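Local coordinates for glutathione S-transferase family protein (Populus trichocarpa, PDB 5F06) that probably catalyses the conjugation of glutathione to halogenated substrates with release of halide, as a Phi-class glutathione transferase that binds glutathione, at residues A[106-109]-A[110-114]; A[136-139]-A[140-144]. All blocks are in the same frame, centred on the assembly; numbering follows the deposited sequence.

Contact 1 of 2, residues A[106-109]-A[110-114]; sequences RYNP and AIAPI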
ATOM      1  N   ARG A 106       3.299  -2.645   6.350  1.00 11.66           N
ATOM      2  CA  ARG A 106       3.847  -3.265   7.556  1.00 11.45           C
ATOM      3  C   ARG A 106       3.281  -4.668   7.816  1.00 10.41           C
ATOM      4  O   ARG A 106       4.046  -5.608   8.011  1.00 12.87           O
ATOM      5  CB  ARG A 106       3.602  -2.356   8.761  1.00 10.92           C
ATOM      6  CG  ARG A 106       4.213  -0.969   8.579  1.00 12.35           C
ATOM      7  CD  ARG A 106       4.167  -0.135   9.835  1.00 13.97           C
ATOM      8  NE  ARG A 106       4.866   1.140   9.655  1.00 15.17           N
ATOM      9  CZ  ARG A 106       6.177   1.307   9.797  1.00 17.45           C
ATOM     10  NH1 ARG A 106       6.959   0.282  10.121  1.00 18.44           N
ATOM     11  NH2 ARG A 106       6.714   2.504   9.614  1.00 18.86           N
ATOM     12  N   TYR A 107       1.960  -4.825   7.803  1.00  9.54           N
ATOM     13  CA  TYR A 107       1.362  -6.128   8.074  1.00  7.87           C
ATOM     14  C   TYR A 107       1.541  -7.096   6.895  1.00  8.70           C
ATOM     15  O   TYR A 107       2.049  -8.207   7.070  1.00  9.05           O
ATOM     16  CB  TYR A 107      -0.123  -5.977   8.406  1.00  8.61           C
ATOM     17  CG  TYR A 107      -0.767  -7.199   9.033  1.00  9.23           C
ATOM     18  CD1 TYR A 107      -1.347  -8.187   8.244  1.00  9.65           C
ATOM     19  CD2 TYR A 107      -0.816  -7.352  10.411  1.00 11.73           C
ATOM     20  CE1 TYR A 107      -1.946  -9.301   8.813  1.00 10.42           C
ATOM     21  CE2 TYR A 107      -1.415  -8.459  10.989  1.00 13.00           C
ATOM     22  CZ  TYR A 107      -1.980  -9.427  10.187  1.00 12.10           C
ATOM     23  OH  TYR A 107      -2.569 -10.528  10.766  1.00 13.20           O
ATOM     24  N   ASN A 108       1.147  -6.678   5.698  1.00 10.13           N
ATOM     25  CA  ASN A 108       1.125  -7.595   4.561  1.00 10.89           C
ATOM     26  C   ASN A 108       2.510  -8.117   4.150  1.00  9.99           C
ATOM     27  O   ASN A 108       2.647  -9.298   3.834  1.00 10.81           O
ATOM     28  CB  ASN A 108       0.454  -6.941   3.353  1.00 10.88           C
ATOM     29  CG  ASN A 108       0.166  -7.941   2.248  1.00 11.89           C
ATOM     30  OD1 ASN A 108      -0.570  -8.913   2.449  1.00 11.17           O
ATOM     31  ND2 ASN A 108       0.753  -7.719   1.078  1.00 13.23           N
ATOM     32  N   PRO A 109       3.536  -7.249   4.150  1.00  9.47           N
ATOM     33  CA  PRO A 109       4.862  -7.739   3.746  1.00 10.76           C
ATOM     34  C   PRO A 109       5.429  -8.787   4.704  1.00 10.30           C
ATOM     35  O   PRO A 109       6.330  -9.529   4.319  1.00 10.55           O
ATOM     36  CB  PRO A 109       5.725  -6.472   3.750  1.00 11.68           C
ATOM     37  CG  PRO A 109       4.770  -5.345   3.636  1.00 12.43           C
ATOM     38  CD  PRO A 109       3.537  -5.792   4.358  1.00 10.18           C
ATOM     39  N   ALA A 110       4.906  -8.839   5.927  1.00 11.90           N
ATOM     40  CA  ALA A 110       5.357  -9.804   6.924  1.00 12.67           C
ATOM     41  C   ALA A 110       4.519 -11.087   6.902  1.00 12.54           C
ATOM     42  O   ALA A 110       5.055 -12.177   7.081  1.00 14.71           O
ATOM     43  CB  ALA A 110       5.328  -9.172   8.317  1.00 13.96           C
ATOM     44  N   ILE A 111       3.213 -10.968   6.676  1.00  8.56           N
ATOM     45  CA  ILE A 111       2.347 -12.150   6.711  1.00  9.57           C
ATOM     46  C   ILE A 111       2.311 -12.883   5.367  1.00 10.23           C
ATOM     47  O   ILE A 111       2.165 -14.107   5.327  1.00 10.64           O
ATOM     48  CB  ILE A 111       0.902 -11.787   7.137  1.00 10.23           C
ATOM     49  CG1 ILE A 111       0.108 -13.059   7.430  1.00 11.22           C
ATOM     50  CG2 ILE A 111       0.209 -10.927   6.085  1.00  8.62           C
ATOM     51  CD1 ILE A 111      -1.159 -12.824   8.215  1.00 14.39           C
ATOM     52  N   ALA A 112       2.463 -12.151   4.268  1.00 10.12           N
ATOM     53  CA  ALA A 112       2.370 -12.771   2.948  1.00 11.77           C
ATOM     54  C   ALA A 112       3.393 -13.907   2.764  1.00 12.26           C
ATOM     55  O   ALA A 112       3.030 -14.988   2.297  1.00 13.36           O
ATOM     56  CB  ALA A 112       2.530 -11.720   1.850  1.00 12.92           C
ATOM     57  N   PRO A 113       4.667 -13.680   3.130  1.00 12.54           N
ATOM     58  CA  PRO A 113       5.648 -14.753   2.922  1.00 12.80           C
ATOM     59  C   PRO A 113       5.359 -16.003   3.755  1.00 13.05           C
ATOM     60  O   PRO A 113       5.672 -17.114   3.325  1.00 14.14           O
ATOM     61  CB  PRO A 113       6.975 -14.114   3.356  1.00 14.36           C
ATOM     62  CG  PRO A 113       6.738 -12.653   3.335  1.00 13.62           C
ATOM     63  CD  PRO A 113       5.298 -12.473   3.686  1.00 11.97           C
ATOM     64  N   ILE A 114       4.779 -15.825   4.935  1.00 12.29           N
ATOM     65  CA  ILE A 114       4.435 -16.962   5.781  1.00 12.02           C
ATOM     66  C   ILE A 114       3.434 -17.851   5.052  1.00 13.09           C
ATOM     67  O   ILE A 114       3.629 -19.061   4.929  1.00 14.46           O
ATOM     68  CB  ILE A 114       3.840 -16.505   7.134  1.00 12.15           C
ATOM     69  CG1 ILE A 114       4.856 -15.649   7.892  1.00 12.24           C
ATOM     70  CG2 ILE A 114       3.416 -17.707   7.964  1.00 13.87           C
ATOM     71  CD1 ILE A 114       4.304 -14.987   9.154  1.00 13.01           C
TER

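Contact 2 of 2, residues A[136-139]-A[140-144]; sequences NVEK and LGKVL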
ATOM      1  N   ASN A 136       9.826 -14.180   9.211  1.00 15.95           N
ATOM      2  CA  ASN A 136       8.654 -13.335   9.037  1.00 15.18           C
ATOM      3  C   ASN A 136       7.664 -13.474  10.194  1.00 15.05           C
ATOM      4  O   ASN A 136       6.892 -12.555  10.470  1.00 13.63           O
ATOM      5  CB  ASN A 136       7.977 -13.651   7.707  1.00 14.87           C
ATOM      6  CG  ASN A 136       8.730 -13.066   6.525  1.00 15.62           C
ATOM      7  OD1 ASN A 136       8.635 -11.870   6.248  1.00 16.78           O
ATOM      8  ND2 ASN A 136       9.489 -13.904   5.826  1.00 15.60           N
ATOM      9  N   VAL A 137       7.692 -14.615  10.879  1.00 15.94           N
ATOM     10  CA  VAL A 137       6.913 -14.778  12.099  1.00 14.66           C
ATOM     11  C   VAL A 137       7.444 -13.796  13.146  1.00 15.71           C
ATOM     12  O   VAL A 137       6.674 -13.199  13.902  1.00 16.47           O
ATOM     13  CB  VAL A 137       6.968 -16.234  12.626  1.00 17.50           C
ATOM     14  CG1 VAL A 137       6.572 -16.315  14.094  1.00 19.33           C
ATOM     15  CG2 VAL A 137       6.065 -17.127  11.793  1.00 17.08           C
ATOM     16  N   GLU A 138       8.762 -13.617  13.170  1.00 14.47           N
ATOM     17  CA  GLU A 138       9.386 -12.656  14.069  1.00 16.72           C
ATOM     18  C   GLU A 138       8.974 -11.234  13.691  1.00 15.15           C
ATOM     19  O   GLU A 138       8.620 -10.428  14.555  1.00 13.05           O
ATOM     20  CB  GLU A 138      10.906 -12.802  14.031  1.00 23.15           C
ATOM     21  CG  GLU A 138      11.648 -11.911  15.005  1.00 30.30           C
ATOM     22  CD  GLU A 138      13.127 -12.235  15.061  1.00 37.57           C
ATOM     23  OE1 GLU A 138      13.855 -11.863  14.116  1.00 39.52           O
ATOM     24  OE2 GLU A 138      13.560 -12.875  16.041  1.00 41.66           O
ATOM     25  N   LYS A 139       9.014 -10.938  12.396  1.00 15.38           N
ATOM     26  CA  LYS A 139       8.626  -9.622  11.896  1.00 15.73           C
ATOM     27  C   LYS A 139       7.152  -9.339  12.164  1.00 12.41           C
ATOM     28  O   LYS A 139       6.795  -8.243  12.594  1.00 12.54           O
ATOM     29  CB  LYS A 139       8.914  -9.511  10.398  1.00 18.11           C
ATOM     30  CG  LYS A 139      10.393  -9.411  10.065  1.00 21.68           C
ATOM     31  CD  LYS A 139      10.630  -9.388   8.562  1.00 24.50           C
ATOM     32  CE  LYS A 139      12.102  -9.186   8.239  1.00 29.24           C
ATOM     33  NZ  LYS A 139      12.383  -9.321   6.785  1.00 31.63           N
ATOM     34  N   LEU A 140       6.296 -10.322  11.911  1.00 10.59           N
ATOM     35  CA  LEU A 140       4.867 -10.141  12.129  1.00  9.22           C
ATOM     36  C   LEU A 140       4.570  -9.945  13.609  1.00  9.75           C
ATOM     37  O   LEU A 140       3.692  -9.163  13.974  1.00 11.15           O
ATOM     38  CB  LEU A 140       4.075 -11.332  11.594  1.00  8.81           C
ATOM     39  CG  LEU A 140       2.550 -11.213  11.708  1.00  9.95           C
ATOM     40  CD1 LEU A 140       2.051  -9.962  11.016  1.00 11.21           C
ATOM     41  CD2 LEU A 140       1.876 -12.447  11.129  1.00 10.68           C
ATOM     42  N   GLY A 141       5.306 -10.657  14.456  1.00 11.80           N
ATOM     43  CA  GLY A 141       5.145 -10.534  15.894  1.00 11.70           C
ATOM     44  C   GLY A 141       5.375  -9.109  16.362  1.00 11.64           C
ATOM     45  O   GLY A 141       4.666  -8.613  17.238  1.00 12.40           O
ATOM     46  N   LYS A 142       6.359  -8.444  15.767  1.00 11.47           N
ATOM     47  CA  LYS A 142       6.692  -7.075  16.151  1.00 13.62           C
ATOM     48  C   LYS A 142       5.622  -6.093  15.673  1.00 12.52           C
ATOM     49  O   LYS A 142       5.300  -5.129  16.370  1.00 12.31           O
ATOM     50  CB  LYS A 142       8.066  -6.695  15.607  1.00 18.67           C
ATOM     51  CG  LYS A 142       9.197  -7.111  16.534  1.00 25.82           C
ATOM     52  CD  LYS A 142      10.544  -7.139  15.835  1.00 33.71           C
ATOM     53  CE  LYS A 142      11.657  -7.422  16.830  1.00 40.60           C
ATOM     54  NZ  LYS A 142      12.868  -7.980  16.168  1.00 44.84           N
ATOM     55  N   VAL A 143       5.065  -6.340  14.493  1.00 11.76           N
ATOM     56  CA  VAL A 143       3.913  -5.569  14.045  1.00 12.36           C
ATOM     57  C   VAL A 143       2.754  -5.809  15.009  1.00 11.59           C
ATOM     58  O   VAL A 143       2.070  -4.868  15.419  1.00 10.84           O
ATOM     59  CB  VAL A 143       3.486  -5.939  12.610  1.00 12.61           C
ATOM     60  CG1 VAL A 143       2.214  -5.200  12.219  1.00 11.55           C
ATOM     61  CG2 VAL A 143       4.601  -5.623  11.632  1.00 14.68           C
ATOM     62  N   LEU A 144       2.546  -7.070  15.384  1.00 10.77           N
ATOM     63  CA  LEU A 144       1.413  -7.423  16.229  1.00 10.82           C
ATOM     64  C   LEU A 144       1.579  -6.916  17.657  1.00 11.68           C
ATOM     65  O   LEU A 144       0.593  -6.798  18.385  1.00 12.53           O
ATOM     66  CB  LEU A 144       1.192  -8.936  16.235  1.00 11.87           C
ATOM     67  CG  LEU A 144       0.568  -9.528  14.967  1.00 11.70           C
ATOM     68  CD1 LEU A 144       0.455 -11.044  15.106  1.00 12.58           C
ATOM     69  CD2 LEU A 144      -0.801  -8.920  14.652  1.00 14.40           C
TER

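Contact 1 of 2, residues A[106-109]-A[110-114]
The carbonyl oxygen Y107 O is gripped by two backbone donors of the next turn, an arrangement consistent with a helix adjusting to proline. I111 N makes the regular bond, 3.0 Å to Y107 O, arriving nearly in line with the carbonyl. A110 N also reaches Y107 O, at 3.1 Å, but from 54° above the carbonyl plane and with a more bent N-H (139°); the regular bond of A110 N to R106 O is missing. R106 O instead faces the methyl group of A110, with CB at 3.8 Å. One residue on, A112 N bonds N108 O at 2.9 Å, and A112 CB lies close against that same oxygen.

The Y107 ring and the I111 branch lie slantwise to each other: CE1 of Y107 meets CD1 of I111 at 3.7 Å, and the CG2 methyl of I111 rests 3.8 Å from CD1 of Y107. With chi1 at -166°, the ring of Y107 swings to the side where I111 and the neighbouring helices lie; its hydroxyl is hydrogen-bonded to T173, and the ring meets H169 edge-to-face. R106 turns away instead, touching glutathione and reaching the second subunit, where its NE forms a salt bridge with E65 and its NH2 a hydrogen bond with Q52.

P109 and P113, four residues apart, account for the donors missing at their own positions, and the shift of A110 N is consistent with the distortion around P109. Neither nitrogen carries a hydrogen, and P113 brings its ring carbon CD to 3.2 Å from P109 O where an N-H would normally point. The chemistry thus implies a kinked helix, in which the doubly used Y107 O and the A112 N to N108 O bond still tie the turn around P109 together.

Contact 2 of 2, residues A[136-139]-A[140-144]
N136 O receives L140 N in the tightest bond of this turn, 2.7 Å long and fairly straight at 159°, and the CB of L140 packs beside the same oxygen at 3.3 Å, on the buried flank of the helix. The following bonds are longer: G141 N meets V137 O at 2.9 Å, whereas K142 N and V143 N each stand 3.2 Å from their acceptors, E138 O and K139 O. K142 N makes a second, weak hydrogen bond to K139 O. V143 brings its CG2, placed beside its own backbone N and anti to the carbonyl carbon, to 3.6 Å from K139 O, a plain packing contact.

The solvent side is much looser. E138 and K142, one turn apart, carry opposite charges, yet OE1 of E138 stays 4.5 Å from NZ of K142, too far for a salt bridge; any attraction is probably mild. K142 stretches out beyond CG and passes its CB, CG and CD along E138 O on the way. K139 is extended as well, but its ammonium end runs back toward D135, in a long and weak ion pair.

The inward side, by contrast, is keyed into its surroundings. N136, its ND2 held by I132 O, leans on P113 and I114 of helix 90-120, and V137 also touches I114. V137, L140 and L144 rest on V184 of the short helix 183-186, so that residues 136-144 present one face to these two helices and a charged one outward.

In the fold
Contact 1 and contact 2 lie in consecutive helices, 90-120 and then 130-153, within the all-helical C-terminal domain of the glutathione transferase fold. Their centres are about 8 Å apart, and they touch directly. N136 sets its CB 3.3 Å from A110 O, while V143, seven residues later, brings CG2 to 3.7 Å from R106 O, so the segments run in broadly opposing directions, though inclined to each other. The kinked segment of contact 1 reaches bound glutathione and the second subunit through R106, whereas the regular helical segment of contact 2 packs against helix 90-120 at a greater distance from the ligand, its V143 side chain about 11 Å from glutathione.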